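Local coordinates for protein endoglucanase A (Clostridium cellulolyticum, PDB 1EDG) that probably hydrolyses internal beta-1,4-glucosidic bonds of cellulose, as a family 5 endoglucanase with a TIM-barrel catalytic domain, at residues 18-23 / 245-250; 234-239 / 294-299; 163-168 / 212-217; 287-292 / 303-308. All coordinates share one frame; numbering follows the deposited sequence.

Contact 1 of 4, residues 18-23 / 245-250; sequences PNNDGM and NNNKII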
loop_
_atom_site.group_PDB
_atom_site.type_symbol
_atom_site.label_atom_id
_atom_site.label_comp_id
_atom_site.label_asym_id
_atom_site.label_seq_id
_atom_site.Cartn_x
_atom_site.Cartn_y
_atom_site.Cartn_z
ATOM N N PRO A 18 -18.756 -11.027 7.406
ATOM C CA PRO A 18 -20.065 -10.382 7.247
ATOM C C PRO A 18 -20.323 -9.910 5.820
ATOM O O PRO A 18 -19.427 -9.384 5.158
ATOM C CB PRO A 18 -19.976 -9.192 8.204
ATOM C CG PRO A 18 -19.056 -9.678 9.269
ATOM C CD PRO A 18 -17.979 -10.375 8.476
ATOM N N ASN A 19 -21.551 -10.098 5.354
ATOM C CA ASN A 19 -21.939 -9.682 4.011
ATOM C C ASN A 19 -22.407 -8.225 4.069
ATOM O O ASN A 19 -23.603 -7.951 4.128
ATOM C CB ASN A 19 -23.060 -10.601 3.488
ATOM C CG ASN A 19 -23.538 -10.224 2.095
ATOM O OD1 ASN A 19 -22.749 -9.820 1.237
ATOM N ND2 ASN A 19 -24.836 -10.372 1.855
ATOM N N ASN A 20 -21.462 -7.292 4.132
ATOM C CA ASN A 20 -21.819 -5.878 4.170
ATOM C C ASN A 20 -21.130 -5.115 3.041
ATOM O O ASN A 20 -20.300 -5.680 2.324
ATOM C CB ASN A 20 -21.532 -5.251 5.550
ATOM C CG ASN A 20 -20.042 -5.165 5.884
ATOM O OD1 ASN A 20 -19.187 -5.092 4.997
ATOM N ND2 ASN A 20 -19.730 -5.150 7.176
ATOM N N ASP A 21 -21.492 -3.846 2.869
ATOM C CA ASP A 21 -20.924 -3.018 1.810
ATOM C C ASP A 21 -19.410 -2.924 1.833
ATOM O O ASP A 21 -18.768 -3.060 0.788
ATOM C CB ASP A 21 -21.508 -1.607 1.849
ATOM C CG ASP A 21 -22.935 -1.542 1.333
ATOM O OD1 ASP A 21 -23.388 -2.479 0.630
ATOM O OD2 ASP A 21 -23.605 -0.536 1.632
ATOM N N GLY A 22 -18.844 -2.706 3.016
ATOM C CA GLY A 22 -17.404 -2.586 3.152
ATOM C C GLY A 22 -16.623 -3.809 2.711
ATOM O O GLY A 22 -15.689 -3.694 1.911
ATOM N N MET A 23 -16.991 -4.985 3.212
ATOM C CA MET A 23 -16.291 -6.219 2.852
ATOM C C MET A 23 -16.503 -6.570 1.379
ATOM O O MET A 23 -15.603 -7.104 0.734
ATOM C CB MET A 23 -16.725 -7.380 3.756
ATOM C CG MET A 23 -16.545 -7.113 5.253
ATOM S SD MET A 23 -14.872 -6.536 5.680
ATOM C CE MET A 23 -13.896 -7.985 5.346
ATOM N N ASN A 245 -22.325 8.469 7.205
ATOM C CA ASN A 245 -21.399 7.516 6.607
ATOM C C ASN A 245 -21.358 6.325 7.543
ATOM O O ASN A 245 -21.461 6.477 8.765
ATOM C CB ASN A 245 -19.985 8.100 6.492
ATOM C CG ASN A 245 -19.703 8.705 5.129
ATOM O OD1 ASN A 245 -20.565 8.733 4.247
ATOM N ND2 ASN A 245 -18.481 9.179 4.946
ATOM N N ASN A 246 -21.202 5.141 6.974
ATOM C CA ASN A 246 -21.126 3.941 7.778
ATOM C C ASN A 246 -20.076 3.009 7.201
ATOM O O ASN A 246 -20.141 2.646 6.025
ATOM C CB ASN A 246 -22.488 3.243 7.832
ATOM C CG ASN A 246 -22.467 1.989 8.688
ATOM O OD1 ASN A 246 -22.028 2.013 9.840
ATOM N ND2 ASN A 246 -22.930 0.881 8.124
ATOM N N ASN A 247 -19.060 2.716 8.008
ATOM C CA ASN A 247 -17.995 1.790 7.630
ATOM C C ASN A 247 -17.261 2.180 6.341
ATOM O O ASN A 247 -17.070 1.345 5.454
ATOM C CB ASN A 247 -18.600 0.379 7.497
ATOM C CG ASN A 247 -17.572 -0.723 7.618
ATOM O OD1 ASN A 247 -16.581 -0.592 8.326
ATOM N ND2 ASN A 247 -17.838 -1.848 6.960
ATOM N N LYS A 248 -16.856 3.446 6.234
ATOM C CA LYS A 248 -16.140 3.925 5.047
ATOM C C LYS A 248 -14.630 4.088 5.264
ATOM O O LYS A 248 -13.934 4.645 4.412
ATOM C CB LYS A 248 -16.735 5.246 4.548
ATOM C CG LYS A 248 -18.071 5.099 3.843
ATOM C CD LYS A 248 -17.920 4.258 2.591
ATOM C CE LYS A 248 -19.217 4.164 1.818
ATOM N NZ LYS A 248 -20.224 3.374 2.565
ATOM N N ILE A 249 -14.129 3.617 6.405
ATOM C CA ILE A 249 -12.702 3.722 6.718
ATOM C C ILE A 249 -12.067 2.333 6.662
ATOM O O ILE A 249 -12.534 1.393 7.311
ATOM C CB ILE A 249 -12.443 4.352 8.128
ATOM C CG1 ILE A 249 -13.153 5.710 8.266
ATOM C CG2 ILE A 249 -10.944 4.507 8.366
ATOM C CD1 ILE A 249 -12.725 6.742 7.258
ATOM N N ILE A 250 -11.006 2.217 5.872
ATOM C CA ILE A 250 -10.283 0.964 5.680
ATOM C C ILE A 250 -8.936 1.010 6.409
ATOM O O ILE A 250 -8.210 2.006 6.319
ATOM C CB ILE A 250 -10.013 0.725 4.168
ATOM C CG1 ILE A 250 -11.326 0.708 3.391
ATOM C CG2 ILE A 250 -9.252 -0.580 3.953
ATOM C CD1 ILE A 250 -11.137 0.695 1.885
HETATM O O HOH W 1 -21.995 1.441 0.253
HETATM O O HOH W 2 -20.488 -1.585 5.310
#
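At the N-cap of helix 21-29, Asn20 meets Asn247, which lies in the loop leading into barrel strand 249-254. The two side chains cross at about a right angle, with their amide planes 71° apart, and Asn20 ND2 stands 3.8 Å from Asn247 ND2. Two donor groups come this close because both give a hydrogen bond to the same acceptor, the carbonyl oxygen of Gly300. The other end of the Asn20 amide turns back on its own helix: Met23 N donates to Asn20 OD1 at 2.8 Å, a nearly straight capping bond. A chi1 of 67°, with CG between the backbone N and the carbonyl carbon, folds the oxygen into place for it. Asn247 ND2 also lies 3.9 Å from Gly22 CA, against the first turn of the helix. A water joins the two segments here, accepting from Gly22 N at 3.0 Å and from Asn247 ND2 at 3.1 Å. A second water links Asp21 OD2 to Lys248 NZ through two weak bonds. The result is a side-chain-capped helix start set against the loops that enter parallel strands, at the N-terminal end of a TIM barrel.

Contact 2 of 4, residues 234-239 / 294-299; sequences DYFRMP and NKYTSR
Apolar contact centres on the Tyr296 ring. Met238 CE comes to 3.4 Å from Tyr296 CE1, brought there by a thioether chain bent at chi2 (85°) and again at chi3 (76°). Phe236 packs at the phenol end, its CE2 4.5 Å from Tyr296 CZ. One face of the tyrosine ring is lined within its own segment by Lys295 CG, offset toward the rim. Tyr296 lies in a wider, pi-type turn near the end of helix 279-297, the helix between strands 249-254 and 303-308 of the (beta/alpha)8 barrel, while 234-239 belongs to the loop that runs from helix 228-232 toward strand 249-254. Polar groups flank this packing. The hydroxyl of Tyr296 makes a van der Waals approach, oblique to the Phe236 ring, with OH 3.3 Å from Phe236 CD2, and is hydrogen-bonded to the carbonyl oxygen of Ala231, in the helix just before the loop. A water spans the two segments, donating to Phe236 O at 2.8 Å and accepting from Lys295 NZ at 3.0 Å; the same ammonium makes a weak bond to Thr232 O. On the helix side, Arg299 NH1 donates to Lys295 O at 2.9 Å, with the carbonyl oxygen in the guanidinium plane.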
loop_
_atom_site.group_PDB
_atom_site.type_symbol
_atom_site.label_atom_id
_atom_site.label_comp_id
_atom_site.label_asym_id
_atom_site.label_seq_id
_atom_site.Cartn_x
_atom_site.Cartn_y
_atom_site.Cartn_z
ATOM N N ASP A 234 -3.905 -1.599 21.407
ATOM C CA ASP A 234 -4.953 -0.847 22.083
ATOM C C ASP A 234 -4.928 0.664 21.899
ATOM O O ASP A 234 -5.960 1.313 22.044
ATOM C CB ASP A 234 -4.964 -1.193 23.575
ATOM C CG ASP A 234 -5.223 -2.673 23.830
ATOM O OD1 ASP A 234 -6.128 -3.247 23.180
ATOM O OD2 ASP A 234 -4.515 -3.257 24.678
ATOM N N TYR A 235 -3.760 1.226 21.599
ATOM C CA TYR A 235 -3.638 2.672 21.408
ATOM C C TYR A 235 -4.169 3.176 20.065
ATOM O O TYR A 235 -4.440 4.373 19.915
ATOM C CB TYR A 235 -2.186 3.120 21.596
ATOM C CG TYR A 235 -1.676 2.909 22.999
ATOM C CD1 TYR A 235 -2.179 3.663 24.059
ATOM C CD2 TYR A 235 -0.726 1.928 23.279
ATOM C CE1 TYR A 235 -1.754 3.440 25.369
ATOM C CE2 TYR A 235 -0.292 1.693 24.584
ATOM C CZ TYR A 235 -0.814 2.453 25.623
ATOM O OH TYR A 235 -0.415 2.225 26.919
ATOM N N PHE A 236 -4.308 2.278 19.089
ATOM C CA PHE A 236 -4.814 2.667 17.772
ATOM C C PHE A 236 -6.283 3.064 17.855
ATOM O O PHE A 236 -7.104 2.325 18.404
ATOM C CB PHE A 236 -4.649 1.525 16.758
ATOM C CG PHE A 236 -5.137 1.868 15.369
ATOM C CD1 PHE A 236 -4.359 2.639 14.513
ATOM C CD2 PHE A 236 -6.379 1.426 14.925
ATOM C CE1 PHE A 236 -4.810 2.967 13.234
ATOM C CE2 PHE A 236 -6.844 1.748 13.643
ATOM C CZ PHE A 236 -6.059 2.518 12.797
ATOM N N ARG A 237 -6.613 4.223 17.297
ATOM C CA ARG A 237 -7.984 4.707 17.303
ATOM C C ARG A 237 -8.480 5.027 15.899
ATOM O O ARG A 237 -7.899 5.854 15.196
ATOM C CB ARG A 237 -8.104 5.949 18.187
ATOM C CG ARG A 237 -7.981 5.673 19.676
ATOM C CD ARG A 237 -8.064 6.967 20.463
ATOM N NE ARG A 237 -9.224 7.770 20.076
ATOM C CZ ARG A 237 -9.516 8.962 20.589
ATOM N NH1 ARG A 237 -8.736 9.498 21.524
ATOM N NH2 ARG A 237 -10.586 9.625 20.161
ATOM N N MET A 238 -9.548 4.356 15.488
ATOM C CA MET A 238 -10.137 4.580 14.176
ATOM C C MET A 238 -10.718 5.992 14.168
ATOM O O MET A 238 -11.364 6.400 15.128
ATOM C CB MET A 238 -11.265 3.581 13.942
ATOM C CG MET A 238 -11.490 3.232 12.489
ATOM S SD MET A 238 -10.383 1.910 12.010
ATOM C CE MET A 238 -11.225 0.562 12.781
ATOM N N PRO A 239 -10.517 6.748 13.078
ATOM C CA PRO A 239 -11.039 8.116 12.988
ATOM C C PRO A 239 -12.568 8.205 13.013
ATOM O O PRO A 239 -13.262 7.312 12.522
ATOM C CB PRO A 239 -10.515 8.600 11.630
ATOM C CG PRO A 239 -9.327 7.739 11.373
ATOM C CD PRO A 239 -9.770 6.398 11.857
ATOM N N ASN A 294 -9.385 -11.468 13.669
ATOM C CA ASN A 294 -10.049 -11.353 14.960
ATOM C C ASN A 294 -10.429 -9.935 15.342
ATOM O O ASN A 294 -11.528 -9.693 15.842
ATOM C CB ASN A 294 -9.183 -11.971 16.056
ATOM C CG ASN A 294 -9.003 -13.469 15.877
ATOM O OD1 ASN A 294 -9.892 -14.156 15.364
ATOM N ND2 ASN A 294 -7.854 -13.982 16.295
ATOM N N LYS A 295 -9.539 -8.993 15.062
ATOM C CA LYS A 295 -9.776 -7.606 15.413
ATOM C C LYS A 295 -10.647 -6.831 14.432
ATOM O O LYS A 295 -11.436 -5.974 14.839
ATOM C CB LYS A 295 -8.429 -6.897 15.601
ATOM C CG LYS A 295 -8.516 -5.455 16.071
ATOM C CD LYS A 295 -9.198 -5.355 17.422
ATOM C CE LYS A 295 -9.248 -3.912 17.922
ATOM N NZ LYS A 295 -7.887 -3.375 18.243
ATOM N N TYR A 296 -10.551 -7.153 13.147
ATOM C CA TYR A 296 -11.291 -6.396 12.150
ATOM C C TYR A 296 -12.202 -7.109 11.165
ATOM O O TYR A 296 -13.420 -6.907 11.191
ATOM C CB TYR A 296 -10.333 -5.502 11.348
ATOM C CG TYR A 296 -9.633 -4.433 12.162
ATOM C CD1 TYR A 296 -10.355 -3.386 12.732
ATOM C CD2 TYR A 296 -8.251 -4.473 12.370
ATOM C CE1 TYR A 296 -9.729 -2.406 13.491
ATOM C CE2 TYR A 296 -7.607 -3.488 13.132
ATOM C CZ TYR A 296 -8.360 -2.460 13.688
ATOM O OH TYR A 296 -7.772 -1.478 14.445
ATOM N N THR A 297 -11.628 -7.910 10.268
ATOM C CA THR A 297 -12.439 -8.545 9.231
ATOM C C THR A 297 -13.568 -9.469 9.691
ATOM O O THR A 297 -14.641 -9.468 9.087
ATOM C CB THR A 297 -11.576 -9.186 8.115
ATOM O OG1 THR A 297 -10.749 -10.214 8.665
ATOM C CG2 THR A 297 -10.684 -8.128 7.469
ATOM N N SER A 298 -13.363 -10.195 10.788
ATOM C CA SER A 298 -14.417 -11.078 11.302
ATOM C C SER A 298 -15.621 -10.235 11.737
ATOM O O SER A 298 -16.759 -10.719 11.767
ATOM C CB SER A 298 -13.917 -11.910 12.488
ATOM O OG SER A 298 -13.597 -11.088 13.599
ATOM N N ARG A 299 -15.349 -8.971 12.066
ATOM C CA ARG A 299 -16.365 -8.029 12.502
ATOM C C ARG A 299 -16.856 -7.138 11.372
ATOM O O ARG A 299 -17.589 -6.171 11.617
ATOM C CB ARG A 299 -15.816 -7.154 13.633
ATOM C CG ARG A 299 -15.362 -7.912 14.863
ATOM C CD ARG A 299 -14.641 -6.977 15.829
ATOM N NE ARG A 299 -15.426 -5.777 16.117
ATOM C CZ ARG A 299 -14.963 -4.535 16.019
ATOM N NH1 ARG A 299 -13.710 -4.313 15.640
ATOM N NH2 ARG A 299 -15.756 -3.509 16.287
HETATM O O HOH W 3 -7.475 -0.456 18.663
#

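Contact 3 of 4, residues 163-168 / 212-217; sequences LIFEGM and GKNASR
Arg217 lays its side chain over one face of the Phe165 ring. The methylene does most of the stacking: Arg217 CD sits 3.8 Å from the centroid of the Phe165 ring, a CH-pi contact over the face but displaced toward the rim. Beyond it, Arg217 NE passes above the same face, 3.6 Å from Phe165 CE2. The guanidinium then slips sideways over the ring and tilts, its plane 43° from that of the ring, so the cation-pi contact is off-centre, with Arg217 CZ 4.8 Å from the Phe165 centroid. A bend at chi3 (72°) turns the head group away from a flat stack and toward its oxygen partners. One is the strand backbone: Arg217 NH1 donates to Leu163 O at 3.1 Å. Another is Asn214, gripped side-on by two nitrogens that share one acceptor, with Arg217 NE 3.0 Å and Arg217 NH2 2.8 Å from Asn214 OD1. The NE bond lies in the amide's carbonyl plane, whereas NH2 stands 47° out of it. Asn214 is itself steadied through ND2, bonded to Ala153 O, and its OD1 also rests 3.7 Å from Phe165 CE2. Tyr159 O takes a further bond from NH2. Arg217 thus ties the turn after helix 187-209 to strand 163-166, just where the chain enters the neighbouring barrel strand 219-222. Backbone and amide oxygens and a pi face gather round this buried cation, so its charge is probably stabilised by converging carbonyl dipoles and by the ring.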
loop_
_atom_site.group_PDB
_atom_site.type_symbol
_atom_site.label_atom_id
_atom_site.label_comp_id
_atom_site.label_asym_id
_atom_site.label_seq_id
_atom_site.Cartn_x
_atom_site.Cartn_y
_atom_site.Cartn_z
ATOM N N LEU A 163 -11.937 5.644 -6.861
ATOM C CA LEU A 163 -10.743 6.309 -6.341
ATOM C C LEU A 163 -10.774 6.322 -4.809
ATOM O O LEU A 163 -11.725 6.818 -4.196
ATOM C CB LEU A 163 -10.642 7.738 -6.889
ATOM C CG LEU A 163 -9.457 8.589 -6.423
ATOM C CD1 LEU A 163 -8.146 7.934 -6.826
ATOM C CD2 LEU A 163 -9.570 9.990 -7.015
ATOM N N ILE A 164 -9.728 5.765 -4.209
ATOM C CA ILE A 164 -9.580 5.653 -2.756
ATOM C C ILE A 164 -8.385 6.511 -2.323
ATOM O O ILE A 164 -7.366 6.538 -3.021
ATOM C CB ILE A 164 -9.289 4.176 -2.377
ATOM C CG1 ILE A 164 -10.419 3.274 -2.891
ATOM C CG2 ILE A 164 -9.094 4.022 -0.863
ATOM C CD1 ILE A 164 -10.016 1.817 -3.049
ATOM N N PHE A 165 -8.513 7.212 -1.191
ATOM C CA PHE A 165 -7.429 8.056 -0.678
ATOM C C PHE A 165 -6.788 7.389 0.527
ATOM O O PHE A 165 -7.494 6.956 1.435
ATOM C CB PHE A 165 -7.950 9.421 -0.223
ATOM C CG PHE A 165 -8.410 10.316 -1.337
ATOM C CD1 PHE A 165 -7.984 10.118 -2.651
ATOM C CD2 PHE A 165 -9.249 11.392 -1.056
ATOM C CE1 PHE A 165 -8.385 10.978 -3.672
ATOM C CE2 PHE A 165 -9.661 12.264 -2.070
ATOM C CZ PHE A 165 -9.225 12.055 -3.385
ATOM N N GLU A 166 -5.459 7.328 0.541
ATOM C CA GLU A 166 -4.697 6.753 1.649
ATOM C C GLU A 166 -3.906 7.936 2.233
ATOM O O GLU A 166 -2.909 8.373 1.653
ATOM C CB GLU A 166 -3.755 5.672 1.126
ATOM C CG GLU A 166 -2.873 5.017 2.174
ATOM C CD GLU A 166 -1.829 4.102 1.548
ATOM O OE1 GLU A 166 -2.169 3.368 0.607
ATOM O OE2 GLU A 166 -0.664 4.117 1.986
ATOM N N GLY A 167 -4.357 8.437 3.379
ATOM C CA GLY A 167 -3.748 9.602 3.997
ATOM C C GLY A 167 -2.241 9.627 4.159
ATOM O O GLY A 167 -1.590 10.609 3.770
ATOM N N MET A 168 -1.694 8.583 4.777
ATOM C CA MET A 168 -0.254 8.460 5.016
ATOM C C MET A 168 0.194 7.049 4.674
ATOM O O MET A 168 -0.613 6.114 4.685
ATOM C CB MET A 168 0.084 8.744 6.482
ATOM C CG MET A 168 -0.237 10.165 6.923
ATOM S SD MET A 168 -0.024 10.426 8.696
ATOM C CE MET A 168 -1.553 9.708 9.302
ATOM N N GLY A 212 -19.548 16.435 -1.638
ATOM C CA GLY A 212 -19.679 15.740 -2.909
ATOM C C GLY A 212 -19.285 14.280 -2.829
ATOM O O GLY A 212 -19.599 13.606 -1.851
ATOM N N LYS A 213 -18.567 13.796 -3.835
ATOM C CA LYS A 213 -18.134 12.403 -3.847
ATOM C C LYS A 213 -17.048 12.155 -2.804
ATOM O O LYS A 213 -16.843 11.021 -2.361
ATOM C CB LYS A 213 -17.654 11.997 -5.240
ATOM C CG LYS A 213 -18.732 12.120 -6.300
ATOM C CD LYS A 213 -18.213 11.724 -7.667
ATOM C CE LYS A 213 -19.255 11.973 -8.744
ATOM N NZ LYS A 213 -20.550 11.322 -8.404
ATOM N N ASN A 214 -16.369 13.223 -2.393
ATOM C CA ASN A 214 -15.328 13.116 -1.380
ATOM C C ASN A 214 -15.942 12.775 -0.033
ATOM O O ASN A 214 -15.300 12.171 0.819
ATOM C CB ASN A 214 -14.541 14.424 -1.271
ATOM C CG ASN A 214 -13.562 14.603 -2.411
ATOM O OD1 ASN A 214 -12.962 13.636 -2.876
ATOM N ND2 ASN A 214 -13.390 15.833 -2.863
ATOM N N ALA A 215 -17.202 13.153 0.145
ATOM C CA ALA A 215 -17.911 12.892 1.387
ATOM C C ALA A 215 -18.212 11.415 1.596
ATOM O O ALA A 215 -18.324 10.961 2.733
ATOM C CB ALA A 215 -19.206 13.682 1.415
ATOM N N SER A 216 -18.326 10.662 0.508
ATOM C CA SER A 216 -18.667 9.251 0.618
ATOM C C SER A 216 -17.631 8.222 0.168
ATOM O O SER A 216 -17.869 7.026 0.297
ATOM C CB SER A 216 -19.991 8.996 -0.110
ATOM O OG SER A 216 -19.907 9.379 -1.476
ATOM N N ARG A 217 -16.489 8.659 -0.347
ATOM C CA ARG A 217 -15.487 7.700 -0.813
ATOM C C ARG A 217 -14.781 6.976 0.336
ATOM O O ARG A 217 -14.825 7.417 1.481
ATOM C CB ARG A 217 -14.469 8.370 -1.758
ATOM C CG ARG A 217 -13.311 9.093 -1.093
ATOM C CD ARG A 217 -12.264 9.559 -2.124
ATOM N NE ARG A 217 -12.745 10.683 -2.929
ATOM C CZ ARG A 217 -13.255 10.578 -4.155
ATOM N NH1 ARG A 217 -13.347 9.391 -4.752
ATOM N NH2 ARG A 217 -13.729 11.655 -4.769
#

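Contact 4 of 4, residues 287-292 / 303-308; sequences WFMDNI and VIIGEC
Ile305 reaches from its strand to Phe288 and Met289 of the helix. Its CB points at helix 287-292 and there the chain branches. CG1 lies beside the backbone N, anti to the carbonyl carbon (chi1 -67°), and with chi2 at 176° it carries CD1 outward in an extended arm, while CG2 stands anti to the backbone N. The terminal CD1 does the touching: it comes to 3.9 Å from Phe288 CE2, meeting the ring at its edge and near its plane, and lies 4.4 Å from Met289 CE. Phe288 approaches from the opposite direction, and within the helix one face of its ring is lined by Met289 CG. One turn along, Ile292 CG2 faces the isopropyl group of Val303, 3.8 Å from both Val303 CG1 and Val303 CG2. The axes of 287-292 and 303-308 come within 11.2 Å at closest approach, at 151°, as expected where a helix returns antiparallel to the strand it leads into, in a beta-alpha-beta crossover. Helix 279-297 connects strand 249-254 to strand 303-308 on the outside of the barrel; Ile292 also packs on Val253 of the preceding strand, and Tyr326 of helix 316-332 touches Phe288, Met289 and Ile305.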
loop_
_atom_site.group_PDB
_atom_site.type_symbol
_atom_site.label_atom_id
_atom_site.label_comp_id
_atom_site.label_asym_id
_atom_site.label_seq_id
_atom_site.Cartn_x
_atom_site.Cartn_y
_atom_site.Cartn_z
ATOM N N TRP A 287 0.218 -15.638 11.492
ATOM C CA TRP A 287 0.071 -14.990 12.799
ATOM C C TRP A 287 -0.570 -13.608 12.734
ATOM O O TRP A 287 -1.577 -13.354 13.402
ATOM C CB TRP A 287 1.407 -14.931 13.561
ATOM C CG TRP A 287 2.330 -13.824 13.126
ATOM C CD1 TRP A 287 3.267 -13.880 12.134
ATOM C CD2 TRP A 287 2.359 -12.476 13.632
ATOM N NE1 TRP A 287 3.868 -12.653 11.980
ATOM C CE2 TRP A 287 3.332 -11.772 12.885
ATOM C CE3 TRP A 287 1.652 -11.795 14.635
ATOM C CZ2 TRP A 287 3.618 -10.414 13.108
ATOM C CZ3 TRP A 287 1.934 -10.443 14.857
ATOM C CH2 TRP A 287 2.909 -9.770 14.095
ATOM N N PHE A 288 -0.041 -12.732 11.886
ATOM C CA PHE A 288 -0.591 -11.386 11.795
ATOM C C PHE A 288 -1.954 -11.360 11.116
ATOM O O PHE A 288 -2.790 -10.503 11.423
ATOM C CB PHE A 288 0.399 -10.409 11.135
ATOM C CG PHE A 288 0.507 -10.545 9.641
ATOM C CD1 PHE A 288 1.398 -11.448 9.072
ATOM C CD2 PHE A 288 -0.290 -9.768 8.803
ATOM C CE1 PHE A 288 1.492 -11.577 7.687
ATOM C CE2 PHE A 288 -0.203 -9.891 7.424
ATOM C CZ PHE A 288 0.692 -10.799 6.866
ATOM N N MET A 289 -2.191 -12.311 10.214
ATOM C CA MET A 289 -3.472 -12.387 9.524
ATOM C C MET A 289 -4.578 -12.766 10.501
ATOM O O MET A 289 -5.696 -12.265 10.395
ATOM C CB MET A 289 -3.413 -13.382 8.366
ATOM C CG MET A 289 -2.458 -12.951 7.282
ATOM S SD MET A 289 -2.649 -13.902 5.789
ATOM C CE MET A 289 -1.316 -13.183 4.744
ATOM N N ASP A 290 -4.265 -13.645 11.450
ATOM C CA ASP A 290 -5.242 -14.055 12.455
ATOM C C ASP A 290 -5.571 -12.870 13.358
ATOM O O ASP A 290 -6.729 -12.661 13.720
ATOM C CB ASP A 290 -4.730 -15.237 13.278
ATOM C CG ASP A 290 -4.837 -16.560 12.534
ATOM O OD1 ASP A 290 -5.711 -16.692 11.653
ATOM O OD2 ASP A 290 -4.044 -17.473 12.834
ATOM N N ASN A 291 -4.557 -12.078 13.697
ATOM C CA ASN A 291 -4.768 -10.887 14.523
ATOM C C ASN A 291 -5.713 -9.936 13.797
ATOM O O ASN A 291 -6.648 -9.392 14.391
ATOM C CB ASN A 291 -3.442 -10.168 14.795
ATOM C CG ASN A 291 -2.565 -10.913 15.773
ATOM O OD1 ASN A 291 -3.005 -11.885 16.395
ATOM N ND2 ASN A 291 -1.322 -10.472 15.913
ATOM N N ILE A 292 -5.466 -9.750 12.505
ATOM C CA ILE A 292 -6.287 -8.876 11.681
ATOM C C ILE A 292 -7.718 -9.404 11.565
ATOM O O ILE A 292 -8.684 -8.631 11.663
ATOM C CB ILE A 292 -5.661 -8.695 10.276
ATOM C CG1 ILE A 292 -4.361 -7.891 10.389
ATOM C CG2 ILE A 292 -6.642 -7.998 9.339
ATOM C CD1 ILE A 292 -3.562 -7.843 9.106
ATOM N N VAL A 303 -9.911 -4.317 5.689
ATOM C CA VAL A 303 -8.464 -4.185 5.852
ATOM C C VAL A 303 -7.794 -4.520 4.509
ATOM O O VAL A 303 -8.209 -5.448 3.802
ATOM C CB VAL A 303 -7.909 -5.156 6.926
ATOM C CG1 VAL A 303 -6.394 -4.976 7.065
ATOM C CG2 VAL A 303 -8.586 -4.923 8.276
ATOM N N ILE A 304 -6.777 -3.742 4.155
ATOM C CA ILE A 304 -6.043 -3.958 2.916
ATOM C C ILE A 304 -4.551 -4.053 3.215
ATOM O O ILE A 304 -4.009 -3.227 3.954
ATOM C CB ILE A 304 -6.267 -2.788 1.898
ATOM C CG1 ILE A 304 -7.682 -2.827 1.318
ATOM C CG2 ILE A 304 -5.234 -2.844 0.773
ATOM C CD1 ILE A 304 -7.992 -1.659 0.395
ATOM N N ILE A 305 -3.916 -5.120 2.733
ATOM C CA ILE A 305 -2.468 -5.269 2.878
ATOM C C ILE A 305 -1.966 -4.530 1.624
ATOM O O ILE A 305 -1.953 -5.086 0.516
ATOM C CB ILE A 305 -2.022 -6.759 2.873
ATOM C CG1 ILE A 305 -2.542 -7.469 4.132
ATOM C CG2 ILE A 305 -0.495 -6.860 2.818
ATOM C CD1 ILE A 305 -2.250 -8.957 4.187
ATOM N N GLY A 306 -1.660 -3.241 1.803
ATOM C CA GLY A 306 -1.223 -2.396 0.708
ATOM C C GLY A 306 0.131 -2.706 0.104
ATOM O O GLY A 306 0.447 -2.203 -0.975
ATOM N N GLU A 307 0.947 -3.474 0.818
ATOM C CA GLU A 307 2.269 -3.856 0.325
ATOM C C GLU A 307 2.665 -5.239 0.832
ATOM O O GLU A 307 2.541 -5.534 2.027
ATOM C CB GLU A 307 3.356 -2.854 0.755
ATOM C CG GLU A 307 3.262 -1.475 0.129
ATOM C CD GLU A 307 4.462 -0.588 0.457
ATOM O OE1 GLU A 307 5.553 -1.109 0.767
ATOM O OE2 GLU A 307 4.311 0.641 0.391
ATOM N N CYS A 308 3.105 -6.082 -0.098
ATOM C CA CYS A 308 3.585 -7.426 0.209
ATOM C C CYS A 308 4.473 -7.877 -0.957
ATOM O O CYS A 308 4.534 -7.205 -1.993
ATOM C CB CYS A 308 2.423 -8.407 0.441
ATOM S SG CYS A 308 1.360 -8.701 -0.980
#

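Contacts 1, 2 and 4 touch one another, and contact 3 joins them through contact 1. Contact 1 meets contact 2 where Met23 CE packs 3.8 Å from Thr297 CB, contact 4 where Ile250 CG2 lies 3.8 Å from Ile304 CG1, and contact 3 where Asn245 ND2 lies 2.8 Å from Ala215 O, a probable hydrogen bond. Contacts 2 and 4 share helix 279-297 and join at Tyr296 CB and Val303 CG2, 3.6 Å apart. Contacts 3 and 4, with centres about 22 Å apart, do not touch, yet Arg79 forms salt bridges to both Glu166 and Glu307. Glu307 lies toward the C-terminal side of 303-308, consistent with the position of the family 5 nucleophile; contact 1 lies at the barrel's other end.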